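Local coordinates for alpha-L-rhamnosidase (PDB 3W5M), which hydrolyses terminal non-reducing alpha-L-rhamnose residues from citrus flavonoid glycosides and gum arabic, and binds L-rhamnose through a calcium-dependent carbohydrate-binding module, at residues A698-P703 against A768-R773; S722-L727 against A783-L788; D735-P740 against A762-S767. All blocks are in the same frame, centred on the assembly; numbering follows the deposited sequence.

Interaction 1 of 3, residues A698-P703 against A768-R773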
loop_
_atom_site.group_PDB
_atom_site.type_symbol
_atom_site.label_atom_id
_atom_site.label_comp_id
_atom_site.label_asym_id
_atom_site.label_seq_id
_atom_site.Cartn_x
_atom_site.Cartn_y
_atom_site.Cartn_z
ATOM N N ALA A 698 -6.431 -15.804 -3.196
ATOM C CA ALA A 698 -6.936 -14.449 -3.247
ATOM C C ALA A 698 -7.530 -14.120 -4.605
ATOM O O ALA A 698 -8.466 -13.325 -4.693
ATOM C CB ALA A 698 -5.840 -13.448 -2.890
ATOM N N GLY A 699 -6.973 -14.710 -5.655
ATOM C CA GLY A 699 -7.488 -14.561 -7.034
ATOM C C GLY A 699 -8.945 -14.982 -7.230
ATOM O O GLY A 699 -9.591 -14.553 -8.186
ATOM N N VAL A 700 -9.444 -15.852 -6.340
ATOM C CA VAL A 700 -10.837 -16.294 -6.304
ATOM C C VAL A 700 -11.649 -15.587 -5.201
ATOM O O VAL A 700 -12.771 -15.091 -5.435
ATOM C CB VAL A 700 -10.918 -17.833 -6.051
ATOM C CG1 VAL A 700 -12.309 -18.345 -6.432
ATOM C CG2 VAL A 700 -9.805 -18.560 -6.787
ATOM N N THR A 701 -11.077 -15.502 -3.997
ATOM C CA THR A 701 -11.821 -15.042 -2.827
ATOM C C THR A 701 -12.020 -13.539 -2.804
ATOM O O THR A 701 -13.005 -13.057 -2.282
ATOM C CB THR A 701 -11.146 -15.416 -1.492
ATOM O OG1 THR A 701 -9.832 -14.869 -1.454
ATOM C CG2 THR A 701 -11.023 -16.955 -1.333
ATOM N N VAL A 702 -11.062 -12.817 -3.353
ATOM C CA VAL A 702 -11.164 -11.348 -3.350
ATOM C C VAL A 702 -12.235 -10.839 -4.371
ATOM O O VAL A 702 -13.049 -9.970 -4.026
ATOM C CB VAL A 702 -9.775 -10.696 -3.488
ATOM C CG1 VAL A 702 -9.929 -9.196 -3.538
ATOM C CG2 VAL A 702 -8.898 -11.025 -2.256
ATOM N N PRO A 703 -12.266 -11.386 -5.608
ATOM C CA PRO A 703 -13.407 -11.040 -6.465
ATOM C C PRO A 703 -14.736 -11.407 -5.826
ATOM O O PRO A 703 -15.714 -10.651 -5.906
ATOM C CB PRO A 703 -13.149 -11.846 -7.740
ATOM C CG PRO A 703 -11.665 -11.988 -7.780
ATOM C CD PRO A 703 -11.223 -12.104 -6.360
ATOM N N ALA A 768 -12.943 -24.216 -6.002
ATOM C CA ALA A 768 -13.882 -24.842 -6.937
ATOM C C ALA A 768 -15.333 -24.427 -6.659
ATOM O O ALA A 768 -16.112 -24.192 -7.593
ATOM C CB ALA A 768 -13.748 -26.370 -6.895
ATOM N N ASP A 769 -15.682 -24.353 -5.375
ATOM C CA ASP A 769 -17.010 -23.957 -4.892
ATOM C C ASP A 769 -17.287 -22.525 -5.344
ATOM O O ASP A 769 -18.339 -22.224 -5.922
ATOM C CB ASP A 769 -17.030 -24.043 -3.364
ATOM C CG ASP A 769 -18.373 -23.682 -2.740
ATOM O OD1 ASP A 769 -19.345 -23.303 -3.432
ATOM O OD2 ASP A 769 -18.471 -23.787 -1.504
ATOM N N LEU A 770 -16.338 -21.633 -5.073
ATOM C CA LEU A 770 -16.549 -20.250 -5.455
ATOM C C LEU A 770 -16.643 -20.081 -6.956
ATOM O O LEU A 770 -17.456 -19.273 -7.441
ATOM C CB LEU A 770 -15.460 -19.348 -4.879
ATOM C CG LEU A 770 -15.464 -19.133 -3.372
ATOM C CD1 LEU A 770 -14.411 -18.067 -3.037
ATOM C CD2 LEU A 770 -16.834 -18.788 -2.801
ATOM N N ALA A 771 -15.822 -20.817 -7.706
ATOM C CA ALA A 771 -15.897 -20.714 -9.156
ATOM C C ALA A 771 -17.301 -21.114 -9.660
ATOM O O ALA A 771 -17.822 -20.494 -10.588
ATOM C CB ALA A 771 -14.809 -21.534 -9.827
ATOM N N ALA A 772 -17.921 -22.124 -9.035
ATOM C CA ALA A 772 -19.289 -22.514 -9.424
ATOM C C ALA A 772 -20.287 -21.402 -9.112
ATOM O O ALA A 772 -21.207 -21.145 -9.896
ATOM C CB ALA A 772 -19.716 -23.821 -8.746
ATOM N N ARG A 773 -20.099 -20.742 -7.974
ATOM C CA ARG A 773 -20.955 -19.647 -7.559
ATOM C C ARG A 773 -20.827 -18.481 -8.547
ATOM O O ARG A 773 -21.840 -17.869 -8.904
ATOM C CB ARG A 773 -20.637 -19.215 -6.126
ATOM C CG ARG A 773 -20.991 -20.253 -5.054
ATOM C CD ARG A 773 -20.862 -19.642 -3.668
ATOM N NE ARG A 773 -20.291 -20.567 -2.688
ATOM C CZ ARG A 773 -19.857 -20.197 -1.484
ATOM N NH1 ARG A 773 -19.932 -18.914 -1.099
ATOM N NH2 ARG A 773 -19.352 -21.110 -0.658
#

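Interaction 2 of 3, residues S722-L727 against A783-L788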
loop_
_atom_site.group_PDB
_atom_site.type_symbol
_atom_site.label_atom_id
_atom_site.label_comp_id
_atom_site.label_asym_id
_atom_site.label_seq_id
_atom_site.Cartn_x
_atom_site.Cartn_y
_atom_site.Cartn_z
ATOM N N SER A 722 -9.020 -16.364 -15.165
ATOM C CA SER A 722 -7.831 -16.601 -14.307
ATOM C C SER A 722 -8.131 -17.654 -13.231
ATOM O O SER A 722 -7.252 -18.428 -12.871
ATOM C CB SER A 722 -7.322 -15.302 -13.649
ATOM O OG SER A 722 -8.247 -14.824 -12.688
ATOM N N VAL A 723 -9.380 -17.683 -12.759
ATOM C CA VAL A 723 -9.843 -18.649 -11.756
ATOM C C VAL A 723 -9.826 -20.063 -12.383
ATOM O O VAL A 723 -9.305 -20.993 -11.775
ATOM C CB VAL A 723 -11.241 -18.275 -11.213
ATOM C CG1 VAL A 723 -11.883 -19.423 -10.422
ATOM C CG2 VAL A 723 -11.145 -17.033 -10.322
ATOM N N HIS A 724 -10.366 -20.189 -13.599
ATOM C CA HIS A 724 -10.289 -21.453 -14.369
ATOM C C HIS A 724 -8.847 -21.933 -14.476
ATOM O O HIS A 724 -8.565 -23.116 -14.226
ATOM C CB HIS A 724 -10.934 -21.318 -15.771
ATOM C CG HIS A 724 -11.000 -22.609 -16.541
ATOM N ND1 HIS A 724 -12.113 -23.428 -16.533
ATOM C CD2 HIS A 724 -10.087 -23.232 -17.327
ATOM C CE1 HIS A 724 -11.886 -24.495 -17.285
ATOM N NE2 HIS A 724 -10.662 -24.402 -17.779
ATOM N N ALA A 725 -7.926 -21.029 -14.830
ATOM C CA ALA A 725 -6.537 -21.406 -15.011
ATOM C C ALA A 725 -5.896 -21.844 -13.690
ATOM O O ALA A 725 -5.039 -22.724 -13.689
ATOM C CB ALA A 725 -5.747 -20.279 -15.654
ATOM N N TRP A 726 -6.322 -21.224 -12.580
ATOM C CA TRP A 726 -5.831 -21.545 -11.233
ATOM C C TRP A 726 -6.305 -22.939 -10.867
ATOM O O TRP A 726 -5.503 -23.749 -10.379
ATOM C CB TRP A 726 -6.351 -20.513 -10.234
ATOM C CG TRP A 726 -6.135 -20.728 -8.770
ATOM C CD1 TRP A 726 -7.091 -20.674 -7.803
ATOM C CD2 TRP A 726 -4.886 -20.887 -8.087
ATOM N NE1 TRP A 726 -6.535 -20.793 -6.559
ATOM C CE2 TRP A 726 -5.180 -20.963 -6.703
ATOM C CE3 TRP A 726 -3.545 -20.994 -8.512
ATOM C CZ2 TRP A 726 -4.193 -21.133 -5.726
ATOM C CZ3 TRP A 726 -2.538 -21.193 -7.517
ATOM C CH2 TRP A 726 -2.885 -21.263 -6.150
ATOM N N LEU A 727 -7.581 -23.235 -11.136
ATOM C CA LEU A 727 -8.143 -24.553 -10.761
ATOM C C LEU A 727 -7.474 -25.664 -11.554
ATOM O O LEU A 727 -7.241 -26.783 -11.027
ATOM C CB LEU A 727 -9.671 -24.592 -10.955
ATOM C CG LEU A 727 -10.518 -23.826 -9.925
ATOM C CD1 LEU A 727 -11.964 -23.706 -10.380
ATOM C CD2 LEU A 727 -10.432 -24.405 -8.516
ATOM N N ALA A 783 -21.842 -26.450 -14.088
ATOM C CA ALA A 783 -21.758 -27.903 -13.825
ATOM C C ALA A 783 -20.336 -28.454 -13.707
ATOM O O ALA A 783 -20.072 -29.205 -12.761
ATOM C CB ALA A 783 -22.613 -28.721 -14.811
ATOM N N PRO A 784 -19.408 -28.064 -14.615
ATOM C CA PRO A 784 -18.018 -28.511 -14.452
ATOM C C PRO A 784 -17.401 -28.157 -13.095
ATOM O O PRO A 784 -16.711 -28.986 -12.504
ATOM C CB PRO A 784 -17.279 -27.777 -15.573
ATOM C CG PRO A 784 -18.304 -27.569 -16.625
ATOM C CD PRO A 784 -19.595 -27.339 -15.892
ATOM N N TYR A 785 -17.635 -26.933 -12.609
ATOM C CA TYR A 785 -17.106 -26.510 -11.318
ATOM C C TYR A 785 -17.811 -27.160 -10.137
ATOM O O TYR A 785 -17.183 -27.492 -9.130
ATOM C CB TYR A 785 -17.222 -24.993 -11.176
ATOM C CG TYR A 785 -16.514 -24.212 -12.250
ATOM C CD1 TYR A 785 -15.185 -24.489 -12.584
ATOM C CD2 TYR A 785 -17.157 -23.159 -12.910
ATOM C CE1 TYR A 785 -14.515 -23.760 -13.561
ATOM C CE2 TYR A 785 -16.495 -22.415 -13.886
ATOM C CZ TYR A 785 -15.174 -22.717 -14.206
ATOM O OH TYR A 785 -14.518 -21.984 -15.175
ATOM N N THR A 786 -19.123 -27.315 -10.243
ATOM C CA THR A 786 -19.869 -27.942 -9.174
ATOM C C THR A 786 -19.416 -29.394 -9.019
ATOM O O THR A 786 -19.270 -29.892 -7.892
ATOM C CB THR A 786 -21.384 -27.867 -9.429
ATOM O OG1 THR A 786 -21.780 -26.492 -9.398
ATOM C CG2 THR A 786 -22.144 -28.591 -8.337
ATOM N N ASP A 787 -19.209 -30.048 -10.153
ATOM C CA ASP A 787 -18.745 -31.432 -10.186
ATOM C C ASP A 787 -17.337 -31.552 -9.594
ATOM O O ASP A 787 -17.056 -32.477 -8.813
ATOM C CB ASP A 787 -18.772 -31.967 -11.623
ATOM C CG ASP A 787 -18.012 -33.290 -11.777
ATOM O OD1 ASP A 787 -18.379 -34.278 -11.104
ATOM O OD2 ASP A 787 -17.035 -33.335 -12.560
ATOM N N LEU A 788 -16.461 -30.611 -9.956
ATOM C CA LEU A 788 -15.111 -30.559 -9.371
ATOM C C LEU A 788 -15.160 -30.416 -7.870
ATOM O O LEU A 788 -14.452 -31.134 -7.180
ATOM C CB LEU A 788 -14.279 -29.422 -9.973
ATOM C CG LEU A 788 -12.885 -29.255 -9.351
ATOM C CD1 LEU A 788 -12.014 -30.501 -9.527
ATOM C CD2 LEU A 788 -12.187 -28.040 -9.948
#

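Interaction 3 of 3, residues D735-P740 against A762-S767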
loop_
_atom_site.group_PDB
_atom_site.type_symbol
_atom_site.label_atom_id
_atom_site.label_comp_id
_atom_site.label_asym_id
_atom_site.label_seq_id
_atom_site.Cartn_x
_atom_site.Cartn_y
_atom_site.Cartn_z
ATOM N N ASP A 735 -2.944 -35.180 -6.162
ATOM C CA ASP A 735 -2.980 -36.627 -6.398
ATOM C C ASP A 735 -4.329 -37.129 -5.874
ATOM O O ASP A 735 -4.586 -37.069 -4.677
ATOM C CB ASP A 735 -1.772 -37.284 -5.695
ATOM C CG ASP A 735 -1.723 -38.826 -5.867
ATOM O OD1 ASP A 735 -2.667 -39.438 -6.408
ATOM O OD2 ASP A 735 -0.720 -39.426 -5.438
ATOM N N GLY A 736 -5.196 -37.583 -6.785
ATOM C CA GLY A 736 -6.597 -37.907 -6.465
ATOM C C GLY A 736 -7.267 -36.768 -5.733
ATOM O O GLY A 736 -8.035 -36.983 -4.797
ATOM N N LEU A 737 -6.897 -35.544 -6.137
ATOM C CA LEU A 737 -7.434 -34.280 -5.629
ATOM C C LEU A 737 -6.907 -33.849 -4.263
ATOM O O LEU A 737 -7.337 -32.826 -3.727
ATOM C CB LEU A 737 -8.969 -34.270 -5.678
ATOM C CG LEU A 737 -9.543 -34.547 -7.073
ATOM C CD1 LEU A 737 -11.040 -34.764 -6.949
ATOM C CD2 LEU A 737 -9.220 -33.431 -8.070
ATOM N N LEU A 738 -5.972 -34.620 -3.699
ATOM C CA LEU A 738 -5.379 -34.248 -2.426
ATOM C C LEU A 738 -4.172 -33.396 -2.739
ATOM O O LEU A 738 -3.381 -33.737 -3.614
ATOM C CB LEU A 738 -4.975 -35.490 -1.606
ATOM C CG LEU A 738 -6.092 -36.509 -1.327
ATOM C CD1 LEU A 738 -5.540 -37.631 -0.445
ATOM C CD2 LEU A 738 -7.338 -35.865 -0.702
ATOM N N ARG A 739 -4.040 -32.274 -2.035
ATOM C CA ARG A 739 -2.924 -31.373 -2.304
ATOM C C ARG A 739 -1.731 -31.664 -1.387
ATOM O O ARG A 739 -1.925 -32.108 -0.248
ATOM C CB ARG A 739 -3.399 -29.915 -2.169
ATOM C CG ARG A 739 -4.356 -29.528 -3.299
ATOM C CD ARG A 739 -3.599 -28.853 -4.435
ATOM N NE ARG A 739 -3.023 -27.570 -3.993
ATOM C CZ ARG A 739 -1.897 -27.041 -4.482
ATOM N NH1 ARG A 739 -1.208 -27.672 -5.411
ATOM N NH2 ARG A 739 -1.459 -25.865 -4.024
ATOM N N PRO A 740 -0.500 -31.374 -1.870
ATOM C CA PRO A 740 0.728 -31.548 -1.072
ATOM C C PRO A 740 0.711 -30.753 0.237
ATOM O O PRO A 740 0.036 -29.726 0.326
ATOM C CB PRO A 740 1.831 -31.003 -1.993
ATOM C CG PRO A 740 1.279 -31.033 -3.366
ATOM C CD PRO A 740 -0.213 -30.877 -3.233
ATOM N N ALA A 762 -8.426 -28.207 1.468
ATOM C CA ALA A 762 -9.611 -27.420 1.825
ATOM C C ALA A 762 -9.732 -26.179 0.922
ATOM O O ALA A 762 -10.801 -25.886 0.350
ATOM C CB ALA A 762 -9.568 -27.025 3.289
ATOM N N TYR A 763 -8.612 -25.493 0.726
ATOM C CA TYR A 763 -8.616 -24.310 -0.151
ATOM C C TYR A 763 -8.893 -24.607 -1.631
ATOM O O TYR A 763 -9.585 -23.826 -2.312
ATOM C CB TYR A 763 -7.360 -23.442 0.070
ATOM C CG TYR A 763 -7.685 -22.222 0.901
ATOM C CD1 TYR A 763 -8.319 -21.125 0.307
ATOM C CD2 TYR A 763 -7.399 -22.154 2.269
ATOM C CE1 TYR A 763 -8.665 -20.011 1.040
ATOM C CE2 TYR A 763 -7.739 -21.026 3.017
ATOM C CZ TYR A 763 -8.351 -19.939 2.384
ATOM O OH TYR A 763 -8.726 -18.786 3.073
ATOM N N PHE A 764 -8.409 -25.753 -2.115
ATOM C CA PHE A 764 -8.674 -26.224 -3.465
ATOM C C PHE A 764 -10.189 -26.400 -3.695
ATOM O O PHE A 764 -10.754 -25.873 -4.663
ATOM C CB PHE A 764 -7.863 -27.530 -3.701
ATOM C CG PHE A 764 -8.030 -28.178 -5.066
ATOM C CD1 PHE A 764 -8.413 -27.463 -6.203
ATOM C CD2 PHE A 764 -7.745 -29.533 -5.221
ATOM C CE1 PHE A 764 -8.528 -28.082 -7.434
ATOM C CE2 PHE A 764 -7.851 -30.152 -6.464
ATOM C CZ PHE A 764 -8.243 -29.429 -7.575
ATOM N N ALA A 765 -10.837 -27.146 -2.797
ATOM C CA ALA A 765 -12.289 -27.328 -2.817
ATOM C C ALA A 765 -13.028 -26.007 -2.775
ATOM O O ALA A 765 -13.961 -25.804 -3.555
ATOM C CB ALA A 765 -12.741 -28.190 -1.642
ATOM N N HIS A 766 -12.626 -25.126 -1.856
ATOM C CA HIS A 766 -13.306 -23.845 -1.672
ATOM C C HIS A 766 -13.223 -22.989 -2.946
ATOM O O HIS A 766 -14.209 -22.315 -3.318
ATOM C CB HIS A 766 -12.700 -23.067 -0.499
ATOM C CG HIS A 766 -13.459 -21.824 -0.132
ATOM N ND1 HIS A 766 -14.784 -21.838 0.245
ATOM C CD2 HIS A 766 -13.063 -20.528 -0.065
ATOM C CE1 HIS A 766 -15.175 -20.608 0.533
ATOM N NE2 HIS A 766 -14.150 -19.793 0.347
ATOM N N SER A 767 -12.046 -22.992 -3.574
ATOM C CA SER A 767 -11.885 -22.310 -4.858
ATOM C C SER A 767 -12.803 -22.890 -5.952
ATOM O O SER A 767 -13.386 -22.135 -6.728
ATOM C CB SER A 767 -10.432 -22.300 -5.309
ATOM O OG SER A 767 -9.735 -21.352 -4.542
#

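Interaction 1 of 3, residues A698-P703 against A768-R773
V700 and T701 of helix 698-710 pack against L770 of helix 756-777 inside the (alpha/alpha)6-barrel, the catalytic fold of this family 78 glycoside hydrolase. The two short segments run in broadly the same direction, their axes 9.7 Å apart at their closest and inclined at 45°, as would suit two helices in one layer of such a barrel. Along 768-773, A768 points its methyl away from 698-703 and touches L788 of helix 783-800. D769 touches F789 of the same helix.

L770 carries nearly all of the contact. V700 holds CG1 anti to its own backbone N (chi1 -163°), and this methyl comes to 3.7 Å from L770 CB, at the root of the leucine. Further out, L770 CD1 lies 4.0 Å from T701 CG2, so the leucine is touched at both base and tip by consecutive residues. No hydrogen bond joins the segments. The T701 side chain is divided between two partners: CG2, anti to the carbonyl carbon, meets the leucine, while OG1 bonds to OD1 of N645 on helix 641-654.

A771 borders the valine and also touches V723 and L727 of helix 713-732, while A772 packs on Y785 and T786. Helix 756-777 is therefore covered by three other helices over this single turn and a half. R773 closes the segment by gripping D769 one turn back, side-on, with one nitrogen to each carboxylate oxygen. Its NE reaches D769 OD1 at 3.0 Å, and NH2 reaches D769 OD2 at 2.9 Å. Both oxygens are approached from above the carboxylate plane, and the guanidinium so placed receives the other methyl of L770, CD2, 3.5 Å above the centre of one face.

Interaction 2 of 3, residues S722-L727 against A783-L788
Y785 reaches from helix 783-800 across to H724 and L727 of helix 713-732 and has the largest share of surface buried here. With CG anti to the carbonyl carbon (chi1 -58°), the phenol is carried across between the two segment axes, 12.7 Å apart at their closest and inclined at 36°. At its end, OH meets H724 ND1 in a hydrogen bond of 3.1 Å, moderately bent at 155°, in which either atom may be the donor. The hydroxyl comes in at the edge of the imidazole, near its plane, and the two side chains cross at about a right angle.

L727 supplies the apolar half. Its CD1 methyl approaches the tyrosine ring obliquely, 4.0 Å from Y785 CD1, while CD2 turns to the next turn of the facing helix and lies 4.3 Å from L788 CD2. The contact is thus layered, with a polar bridge at the more exposed border and leucines in the buried part. With a phenylalanine in place of Y785, H724 ND1 would probably lose this partner and the imidazole would be freer to turn.

On helix 756-777, A771 touches L727 and A772 touches Y785. Helices 713-732 and 783-800, two steps apart in the chain and running in broadly the same direction, are thus bridged by side chains over the intervening helix of the (alpha/alpha)6-barrel.

Interaction 3 of 3, residues D735-P740 against A762-S767
F764, projecting from helix 756-777 with CG anti to its backbone N (chi1 179°), meets L737 and R739 of the preceding loop through the CD2 and CE2 atoms of its ring. The apolar contacts come from both residues. L737 CD2 lies 3.9 Å from F764 CE2, and the aliphatic part of R739 approaches obliquely, its CG 3.9 Å from F764 CD2. L730 of helix 713-732 and I792 of helix 783-800 also touch F764.

A polar atom joins this set: L737 O lies near the plane of the ring, at its edge, 3.6 Å from F764 CD2. The carbonyl is buried without a hydrogen-bond partner, so the weakly positive rim of the ring probably offers it some compensation.

Backbone hydrogen bonds shape the loop itself. D735 N bonds to L738 O and L738 N to D735 O, closing a type I' beta turn in which G736 and L737 both have positive phi. The R739 side chain is bent at chi2 and chi3, its guanidinium plane stands 75° from the phenylalanine ring, and its NH1 and NH2 bond to the carbonyl oxygens of H733 and G691. Its side chain comes within about 9 Å of that of the rhamnose-binding W695. This is a tight turn packed on a barrel helix, in one of the inter-helix loops of the (alpha/alpha)6-barrel.

How the interactions relate
All three interactions lie in the (alpha/alpha)6-barrel, on one side of the chain's centre. Helices 698-710, 713-732, 756-777 and 783-800 follow one another, and helix 756-777 serves both interaction 1 and interaction 3. The segments of interactions 1 and 2 alternate along the chain, and the two contacts have centres about 9 Å apart; A771 O approaches Y785 CD2 to 3.6 Å between them. Interaction 3, spanned by both of the others in sequence, has its centre about 14 Å from that of interaction 1 and 12 Å from that of interaction 2. Together they knit four successive helices and one connecting loop into one contiguous packing unit beside the segment carrying the rhamnose-binding W695.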